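PDB 3TPA: heme-binding protein A from Haemophilus parasuis 29755, which is a family 5 solute-binding protein, probably periplasmic, related to the glutathione-binding GbpA proteins of the Pasteurellaceae, although its own ligand is uncertain. Local coordinates for residues S36-F46 and I154-Y165; Y306-F317 and P480-V488. The protein carries 1 engineered substitution. One frame throughout, in Å; residues are numbered along the deposited sequence. Where two conformers were deposited one is given.

Contact 1 (S36-F46 and I154-Y165); sequences SQQVYNRLVEF and ITTVAMDFLSIY
Over one face of the Phe46 ring sits the methyl of Ala158, its CB 3.9 Å from the ring centroid in a CH-pi contact; Thr155 CB meets the ring at CE1, and Phe502 also meets this ring. At the far end Tyr40 and Tyr165 pair obliquely, their planes 42° apart: Tyr40 CE1 lies above the centre of the Tyr165 ring, while the carbonyl O of Ile164 sits at the edge of the Tyr40 ring. The hydroxyl of Tyr165 bonds outside, to Ser22. Much of the middle is polar. Asp160 OD2 takes two bonds of 2.8 Å, using its anti lone pair for Ser36 OG and its syn lone pair for Gln37 NE2, the latter nearly straight at 172°. Gln37 suits this task because its chain, bent at chi2 (-72°), brings the amide back to the carboxylate. Arg42, bent at chi2 and chi3, folds its CG against Met159 O, and its NH1 reaches both Ser36 O (2.8 Å) and Ser163 OG (3.2 Å). Glu45 OE2 makes a salt bridge to NE, though through weak, bent N-H bonds; OE1 accepts Arg42 N and, from the opposite face, ND2 of Asn41, whose OD1 bonds Thr189. Ser163 OG donates to Asp160 O in the carbonyl plane. Ile164 N bonds Asn41 O at 3.0 Å, and three waters bridge further backbone atoms, one also reaching Glu45 OE2. Beyond Arg42, Leu43 CB rests on Val157 CG1 at 3.6 Å, and Val44 CG2 adds to this apolar patch, which strand 53-63 and helix 94-105 help cover. The contact thus packs a loop running into an edge strand against the turn after helix 153-156. With two donors on Asp160 OD2 and a carboxylate beside Arg42, these two buried charges are probably stabilised.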
# COMPACT_ATOMS: atom_id res chain seq x y z
N SER A 36 11.01 -3.17 9.87
CA SER A 36 10.14 -4.34 9.84
C SER A 36 10.58 -5.37 8.81
O SER A 36 10.44 -6.57 9.02
CB SER A 36 8.69 -3.91 9.59
OG SER A 36 8.67 -2.86 8.62
N GLN A 37 11.10 -4.89 7.68
CA GLN A 37 11.36 -5.77 6.55
C GLN A 37 12.58 -6.64 6.77
O GLN A 37 12.67 -7.71 6.19
CB GLN A 37 11.48 -4.99 5.22
CG GLN A 37 10.15 -4.48 4.65
CD GLN A 37 9.26 -5.59 4.07
OE1 GLN A 37 9.70 -6.38 3.25
NE2 GLN A 37 8.01 -5.61 4.50
N GLN A 38 13.51 -6.19 7.61
CA GLN A 38 14.75 -6.96 7.84
C GLN A 38 14.85 -7.50 9.27
O GLN A 38 15.39 -8.59 9.49
CB GLN A 38 15.98 -6.08 7.59
CG GLN A 38 15.92 -5.12 6.40
CD GLN A 38 15.56 -5.77 5.07
OE1 GLN A 38 15.79 -6.94 4.82
NE2 GLN A 38 14.97 -4.97 4.19
N VAL A 39 14.38 -6.71 10.23
CA VAL A 39 14.66 -6.93 11.65
C VAL A 39 13.52 -7.65 12.43
O VAL A 39 13.77 -8.31 13.43
CB VAL A 39 14.98 -5.59 12.33
CG1 VAL A 39 15.26 -5.77 13.82
CG2 VAL A 39 16.17 -4.91 11.62
N TYR A 40 12.28 -7.51 11.96
CA TYR A 40 11.11 -8.03 12.68
C TYR A 40 10.36 -9.13 11.90
O TYR A 40 10.65 -9.38 10.73
CB TYR A 40 10.13 -6.89 12.95
CG TYR A 40 10.62 -5.86 13.96
CD1 TYR A 40 10.45 -6.07 15.32
CD2 TYR A 40 11.22 -4.66 13.55
CE1 TYR A 40 10.88 -5.14 16.25
CE2 TYR A 40 11.65 -3.72 14.49
CZ TYR A 40 11.47 -3.97 15.84
OH TYR A 40 11.87 -3.07 16.82
N ASN A 41 9.39 -9.76 12.57
CA ASN A 41 8.40 -10.65 11.94
C ASN A 41 7.02 -10.25 12.36
O ASN A 41 6.86 -9.50 13.33
CB ASN A 41 8.61 -12.10 12.36
CG ASN A 41 9.82 -12.72 11.69
OD1 ASN A 41 10.79 -13.08 12.35
ND2 ASN A 41 9.76 -12.82 10.38
N ARG A 42 6.02 -10.76 11.65
CA ARG A 42 4.61 -10.59 12.00
C ARG A 42 4.01 -11.95 12.31
O ARG A 42 4.63 -12.96 12.05
CB ARG A 42 3.84 -9.95 10.83
CG ARG A 42 3.94 -8.42 10.73
CD ARG A 42 5.37 -7.90 10.55
NE ARG A 42 6.00 -8.44 9.36
CZ ARG A 42 7.29 -8.32 9.09
NH1 ARG A 42 8.06 -7.66 9.93
NH2 ARG A 42 7.81 -8.85 7.99
N LEU A 43 2.79 -11.96 12.86
CA LEU A 43 2.10 -13.21 13.18
C LEU A 43 1.99 -14.10 11.95
O LEU A 43 2.38 -15.28 11.99
CB LEU A 43 0.72 -12.93 13.79
CG LEU A 43 0.72 -12.52 15.27
CD1 LEU A 43 -0.66 -12.04 15.71
CD2 LEU A 43 1.18 -13.70 16.14
N VAL A 44 1.48 -13.54 10.86
CA VAL A 44 1.52 -14.18 9.54
C VAL A 44 2.19 -13.22 8.56
O VAL A 44 2.18 -12.01 8.77
CB VAL A 44 0.11 -14.56 9.04
CG1 VAL A 44 -0.61 -15.41 10.08
CG2 VAL A 44 -0.72 -13.29 8.72
N GLU A 45 2.79 -13.76 7.49
CA GLU A 45 3.57 -12.94 6.56
C GLU A 45 3.03 -13.13 5.15
O GLU A 45 2.52 -14.19 4.83
CB GLU A 45 5.03 -13.39 6.56
CG GLU A 45 5.65 -13.57 7.94
CD GLU A 45 6.16 -12.27 8.50
OE1 GLU A 45 6.98 -12.31 9.44
OE2 GLU A 45 5.73 -11.21 8.00
N PHE A 46 3.17 -12.12 4.29
CA PHE A 46 2.74 -12.28 2.89
C PHE A 46 3.69 -13.25 2.16
O PHE A 46 4.90 -13.13 2.27
CB PHE A 46 2.75 -10.93 2.16
CG PHE A 46 1.70 -9.96 2.65
CD1 PHE A 46 0.37 -10.13 2.30
CD2 PHE A 46 2.05 -8.87 3.42
CE1 PHE A 46 -0.59 -9.24 2.74
CE2 PHE A 46 1.10 -7.97 3.86
CZ PHE A 46 -0.22 -8.16 3.52
N ILE A 154 -7.03 -10.68 8.37
CA ILE A 154 -5.88 -11.60 8.30
C ILE A 154 -4.69 -10.98 7.52
O ILE A 154 -3.52 -11.13 7.91
CB ILE A 154 -6.26 -13.01 7.75
CG1 ILE A 154 -5.16 -14.03 8.10
CG2 ILE A 154 -6.52 -13.00 6.22
CD1 ILE A 154 -4.80 -14.06 9.57
N THR A 155 -4.98 -10.26 6.45
CA THR A 155 -3.89 -9.58 5.73
C THR A 155 -3.38 -8.35 6.48
O THR A 155 -2.20 -8.04 6.43
CB THR A 155 -4.25 -9.24 4.27
OG1 THR A 155 -5.46 -8.50 4.22
CG2 THR A 155 -4.44 -10.51 3.45
N THR A 156 -4.26 -7.66 7.21
CA THR A 156 -3.80 -6.56 8.04
C THR A 156 -2.74 -7.03 9.05
O THR A 156 -1.76 -6.32 9.32
CB THR A 156 -4.97 -5.85 8.75
OG1 THR A 156 -5.85 -5.33 7.75
CG2 THR A 156 -4.47 -4.71 9.65
N VAL A 157 -2.92 -8.22 9.59
CA VAL A 157 -2.01 -8.80 10.59
C VAL A 157 -0.59 -9.01 10.06
O VAL A 157 0.38 -9.07 10.83
CB VAL A 157 -2.57 -10.14 11.13
CG1 VAL A 157 -1.55 -10.86 12.00
CG2 VAL A 157 -3.84 -9.88 11.92
N ALA A 158 -0.47 -9.12 8.73
CA ALA A 158 0.81 -9.32 8.06
C ALA A 158 1.51 -8.00 7.70
O ALA A 158 2.63 -7.98 7.18
CB ALA A 158 0.61 -10.16 6.79
N MET A 159 0.85 -6.88 7.99
CA MET A 159 1.42 -5.59 7.64
C MET A 159 2.52 -5.20 8.61
O MET A 159 2.53 -5.62 9.78
CB MET A 159 0.31 -4.52 7.57
CG MET A 159 -0.70 -4.76 6.44
SD MET A 159 -2.03 -3.53 6.45
CE MET A 159 -1.11 -2.02 6.18
N ASP A 160 3.45 -4.40 8.12
CA ASP A 160 4.65 -4.00 8.86
C ASP A 160 4.41 -3.39 10.23
O ASP A 160 5.18 -3.66 11.17
CB ASP A 160 5.49 -3.05 8.02
CG ASP A 160 5.93 -3.67 6.74
OD1 ASP A 160 5.06 -3.93 5.89
OD2 ASP A 160 7.13 -3.91 6.57
N PHE A 161 3.36 -2.57 10.36
CA PHE A 161 3.07 -1.90 11.63
C PHE A 161 2.73 -2.87 12.76
O PHE A 161 2.79 -2.52 13.95
CB PHE A 161 1.93 -0.86 11.45
CG PHE A 161 0.52 -1.43 11.40
CD1 PHE A 161 -0.34 -1.30 12.49
CD2 PHE A 161 0.03 -2.04 10.25
CE1 PHE A 161 -1.63 -1.77 12.44
CE2 PHE A 161 -1.28 -2.53 10.20
CZ PHE A 161 -2.11 -2.39 11.29
N LEU A 162 2.39 -4.10 12.40
CA LEU A 162 2.09 -5.12 13.42
C LEU A 162 3.26 -6.09 13.65
O LEU A 162 3.08 -7.23 14.05
CB LEU A 162 0.76 -5.83 13.12
CG LEU A 162 -0.44 -4.89 13.29
CD1 LEU A 162 -1.76 -5.57 12.88
CD2 LEU A 162 -0.56 -4.37 14.74
N SER A 163 4.47 -5.60 13.40
CA SER A 163 5.69 -6.33 13.76
C SER A 163 5.69 -6.59 15.26
O SER A 163 5.21 -5.77 16.04
CB SER A 163 6.92 -5.52 13.41
OG SER A 163 7.08 -5.43 12.01
N ILE A 164 6.24 -7.73 15.66
CA ILE A 164 6.21 -8.10 17.07
C ILE A 164 7.52 -7.70 17.74
O ILE A 164 8.60 -8.17 17.35
CB ILE A 164 5.96 -9.61 17.24
CG1 ILE A 164 4.64 -10.02 16.57
CG2 ILE A 164 5.96 -10.00 18.72
CD1 ILE A 164 3.42 -9.25 17.05
N TYR A 165 7.40 -6.80 18.72
CA TYR A 165 8.51 -6.35 19.55
C TYR A 165 8.69 -7.25 20.77
O TYR A 165 7.85 -8.10 21.08
CB TYR A 165 8.20 -4.95 20.09
CG TYR A 165 8.13 -3.84 19.06
CD1 TYR A 165 9.05 -2.78 19.09
CD2 TYR A 165 7.15 -3.83 18.07
CE1 TYR A 165 8.99 -1.74 18.15
CE2 TYR A 165 7.08 -2.81 17.15
CZ TYR A 165 8.00 -1.77 17.19
OH TYR A 165 7.91 -0.76 16.25
O HOH W 1 9.76 -9.65 15.43
O HOH W 2 1.52 -9.51 13.25
O HOH W 3 4.31 -9.79 6.06

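Contact 2 (Y306-F317 and P480-V488); sequences YQGGGTVATNPF and PFAHSINYV
An antiparallel edge-strand pairing defines this contact: strand 310-312 borders a mixed sheet in this solute-binding fold, beside the long strand 478-491. Thr311 and His483 form a hydrogen-bonded pair, joined by Thr311 N to His483 O and His483 N to Thr311 O, both 2.9 Å. Ala313 N to Phe481 O and Ile485 N to Gly309 O extend the ladder, though in both the donor stands well above the carbonyl plane. Phe481 and Ala482 both face Ala272 on the next strand, a classic beta bulge. A type I' turn, Tyr306 to Gly309, leads from helix 298-306 into the edge strand; Gly308, at phi 96°, suits a backbone shape that would press a side chain against the preceding carbonyl. Gly310 leaves room for the ring of Tyr306, which reaches Ala482 CB with its OH at 3.5 Å while that hydroxyl bonds Ser364 O. On the face carrying Thr311 and His483, Thr311 CG2 meets Ile485 CD1 at 3.6 Å, and Thr311 OG1 bonds Glu267. With CG anti to the carbonyl carbon (chi1 -49°), the His483 ring turns to the small Ala313, whose methyl lies over one ring face, CB 3.7 Å from the centroid. Both ring nitrogens are engaged: ND1 meets Asn270 O in a hydrogen bond, and NE2 lies 2.6 Å from a water that accepts from Thr314 N.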
# COMPACT_ATOMS: atom_id res chain seq x y z
N TYR A 306 2.93 8.95 -17.79
CA TYR A 306 3.76 8.00 -17.02
C TYR A 306 5.08 7.64 -17.69
O TYR A 306 5.90 6.93 -17.10
CB TYR A 306 2.97 6.73 -16.68
CG TYR A 306 1.79 6.99 -15.77
CD1 TYR A 306 1.85 6.71 -14.41
CD2 TYR A 306 0.61 7.51 -16.28
CE1 TYR A 306 0.74 6.95 -13.58
CE2 TYR A 306 -0.48 7.75 -15.48
CZ TYR A 306 -0.41 7.48 -14.13
OH TYR A 306 -1.53 7.73 -13.35
N GLN A 307 5.28 8.12 -18.90
CA GLN A 307 6.52 7.90 -19.63
C GLN A 307 7.00 6.45 -19.52
O GLN A 307 8.20 6.20 -19.27
CB GLN A 307 7.59 8.86 -19.13
CG GLN A 307 7.20 10.32 -19.29
CD GLN A 307 8.30 11.26 -18.86
OE1 GLN A 307 9.20 11.59 -19.63
NE2 GLN A 307 8.24 11.70 -17.61
N GLY A 308 6.07 5.52 -19.68
CA GLY A 308 6.35 4.09 -19.64
C GLY A 308 6.08 3.44 -18.29
O GLY A 308 5.89 2.23 -18.20
N GLY A 309 6.06 4.25 -17.23
CA GLY A 309 5.91 3.73 -15.88
C GLY A 309 4.48 3.64 -15.42
O GLY A 309 4.15 4.02 -14.29
N GLY A 310 3.61 3.11 -16.27
CA GLY A 310 2.20 3.01 -15.92
C GLY A 310 1.47 2.12 -16.90
O GLY A 310 1.96 1.88 -17.99
N THR A 311 0.31 1.62 -16.50
CA THR A 311 -0.51 0.83 -17.40
C THR A 311 -1.95 1.29 -17.36
O THR A 311 -2.44 1.73 -16.32
CB THR A 311 -0.50 -0.65 -17.02
OG1 THR A 311 -1.17 -0.80 -15.77
CG2 THR A 311 0.92 -1.15 -16.88
N VAL A 312 -2.62 1.17 -18.50
CA VAL A 312 -4.03 1.53 -18.61
C VAL A 312 -4.87 0.64 -17.70
O VAL A 312 -4.75 -0.57 -17.74
CB VAL A 312 -4.51 1.41 -20.08
CG1 VAL A 312 -6.03 1.48 -20.16
CG2 VAL A 312 -3.89 2.49 -20.93
N ALA A 313 -5.72 1.25 -16.87
CA ALA A 313 -6.61 0.49 -15.97
C ALA A 313 -7.91 0.09 -16.67
O ALA A 313 -8.54 0.91 -17.35
CB ALA A 313 -6.93 1.28 -14.72
N THR A 314 -8.32 -1.17 -16.51
CA THR A 314 -9.63 -1.60 -16.99
C THR A 314 -10.58 -1.81 -15.82
O THR A 314 -11.79 -1.57 -15.95
CB THR A 314 -9.54 -2.90 -17.79
OG1 THR A 314 -8.96 -3.92 -16.97
CG2 THR A 314 -8.64 -2.69 -19.02
N ASN A 315 -10.02 -2.26 -14.70
CA ASN A 315 -10.73 -2.45 -13.43
C ASN A 315 -10.30 -1.37 -12.45
O ASN A 315 -9.26 -0.71 -12.66
CB ASN A 315 -10.34 -3.79 -12.81
CG ASN A 315 -11.01 -4.98 -13.49
OD1 ASN A 315 -11.72 -5.76 -12.85
ND2 ASN A 315 -10.76 -5.14 -14.78
N PRO A 316 -11.04 -1.21 -11.35
CA PRO A 316 -10.59 -0.25 -10.32
C PRO A 316 -9.39 -0.73 -9.49
O PRO A 316 -8.95 0.01 -8.61
CB PRO A 316 -11.82 -0.10 -9.42
CG PRO A 316 -12.57 -1.38 -9.62
CD PRO A 316 -12.37 -1.77 -11.04
N PHE A 317 -8.91 -1.95 -9.75
CA PHE A 317 -7.69 -2.46 -9.14
C PHE A 317 -6.97 -3.35 -10.15
O PHE A 317 -7.61 -3.91 -11.03
CB PHE A 317 -7.96 -3.20 -7.83
CG PHE A 317 -9.24 -4.01 -7.82
CD1 PHE A 317 -9.38 -5.12 -8.62
CD2 PHE A 317 -10.28 -3.66 -6.98
CE1 PHE A 317 -10.55 -5.88 -8.60
CE2 PHE A 317 -11.46 -4.41 -6.95
CZ PHE A 317 -11.59 -5.51 -7.76
N PRO A 480 -11.68 5.21 -14.16
CA PRO A 480 -10.32 4.70 -13.94
C PRO A 480 -9.50 4.87 -15.20
O PRO A 480 -10.02 4.63 -16.29
CB PRO A 480 -10.55 3.21 -13.68
CG PRO A 480 -11.99 3.15 -13.13
CD PRO A 480 -12.69 4.15 -14.01
N PHE A 481 -8.24 5.29 -15.09
CA PHE A 481 -7.37 5.30 -16.26
C PHE A 481 -5.98 4.67 -16.13
O PHE A 481 -5.40 4.25 -17.12
CB PHE A 481 -7.28 6.71 -16.88
CG PHE A 481 -6.65 7.75 -15.98
CD1 PHE A 481 -5.27 7.85 -15.86
CD2 PHE A 481 -7.46 8.66 -15.28
CE1 PHE A 481 -4.69 8.81 -15.04
CE2 PHE A 481 -6.88 9.64 -14.46
CZ PHE A 481 -5.49 9.71 -14.33
N ALA A 482 -5.42 4.58 -14.92
CA ALA A 482 -4.07 4.04 -14.80
C ALA A 482 -3.76 3.37 -13.47
O ALA A 482 -4.32 3.73 -12.42
CB ALA A 482 -3.03 5.12 -15.06
N HIS A 483 -2.88 2.39 -13.54
CA HIS A 483 -2.15 1.94 -12.37
C HIS A 483 -0.69 2.33 -12.61
O HIS A 483 -0.21 2.29 -13.74
CB HIS A 483 -2.23 0.42 -12.23
CG HIS A 483 -3.62 -0.13 -12.35
ND1 HIS A 483 -4.59 0.11 -11.41
CD2 HIS A 483 -4.18 -0.91 -13.30
CE1 HIS A 483 -5.71 -0.51 -11.77
NE2 HIS A 483 -5.49 -1.14 -12.90
N SER A 484 0.02 2.72 -11.56
CA SER A 484 1.43 3.03 -11.77
C SER A 484 2.20 1.72 -11.81
O SER A 484 1.69 0.67 -11.39
CB SER A 484 1.97 3.92 -10.65
OG SER A 484 2.19 3.15 -9.47
N ILE A 485 3.42 1.77 -12.36
CA ILE A 485 4.31 0.62 -12.31
C ILE A 485 5.43 0.85 -11.31
O ILE A 485 6.04 1.92 -11.31
CB ILE A 485 4.93 0.33 -13.67
CG1 ILE A 485 3.88 -0.21 -14.64
CG2 ILE A 485 6.07 -0.69 -13.52
CD1 ILE A 485 4.36 -0.41 -16.05
N ASN A 486 5.70 -0.13 -10.46
CA ASN A 486 6.83 -0.02 -9.54
C ASN A 486 8.05 -0.68 -10.13
O ASN A 486 7.95 -1.75 -10.75
CB ASN A 486 6.51 -0.66 -8.19
CG ASN A 486 5.52 0.17 -7.36
OD1 ASN A 486 5.62 1.40 -7.29
ND2 ASN A 486 4.58 -0.51 -6.73
N TYR A 487 9.20 -0.06 -9.93
CA TYR A 487 10.45 -0.62 -10.42
C TYR A 487 11.41 -0.93 -9.30
O TYR A 487 11.56 -0.15 -8.37
CB TYR A 487 11.13 0.37 -11.37
CG TYR A 487 10.35 0.64 -12.63
CD1 TYR A 487 10.27 -0.32 -13.63
CD2 TYR A 487 9.69 1.84 -12.81
CE1 TYR A 487 9.55 -0.08 -14.79
CE2 TYR A 487 8.96 2.09 -13.98
CZ TYR A 487 8.91 1.13 -14.96
OH TYR A 487 8.20 1.34 -16.12
N VAL A 488 12.06 -2.08 -9.39
CA VAL A 488 13.22 -2.36 -8.54
C VAL A 488 14.43 -2.67 -9.44
O VAL A 488 14.56 -3.78 -9.98
CB VAL A 488 12.97 -3.53 -7.57
CG1 VAL A 488 14.25 -3.88 -6.83
CG2 VAL A 488 11.88 -3.19 -6.57
O HOH W 4 7.79 -0.41 -17.88
O HOH W 5 -7.03 -2.65 -14.34

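How the contacts relate
Both contacts are mostly buried, and each involves an edge strand, but of different sheets: strand 44-46 borders the antiparallel sheet, strand 310-312 a six-stranded mixed one. They lie on opposite sides of the chain's centre, with centres about 27 Å apart and nearest atoms about 11 Å apart. Contact 2 is a true strand pair whose crossing hydrogen bonds all join backbone atoms, with an exposed turn at one end. Contact 1 joins no two strands; side chains carry three of its four crossing bonds, and a salt bridge braces one segment. Direct bonding across contact 2 is thus all main-chain, whereas polar side chains, a backbone bond and waters join the irregular loops of contact 1.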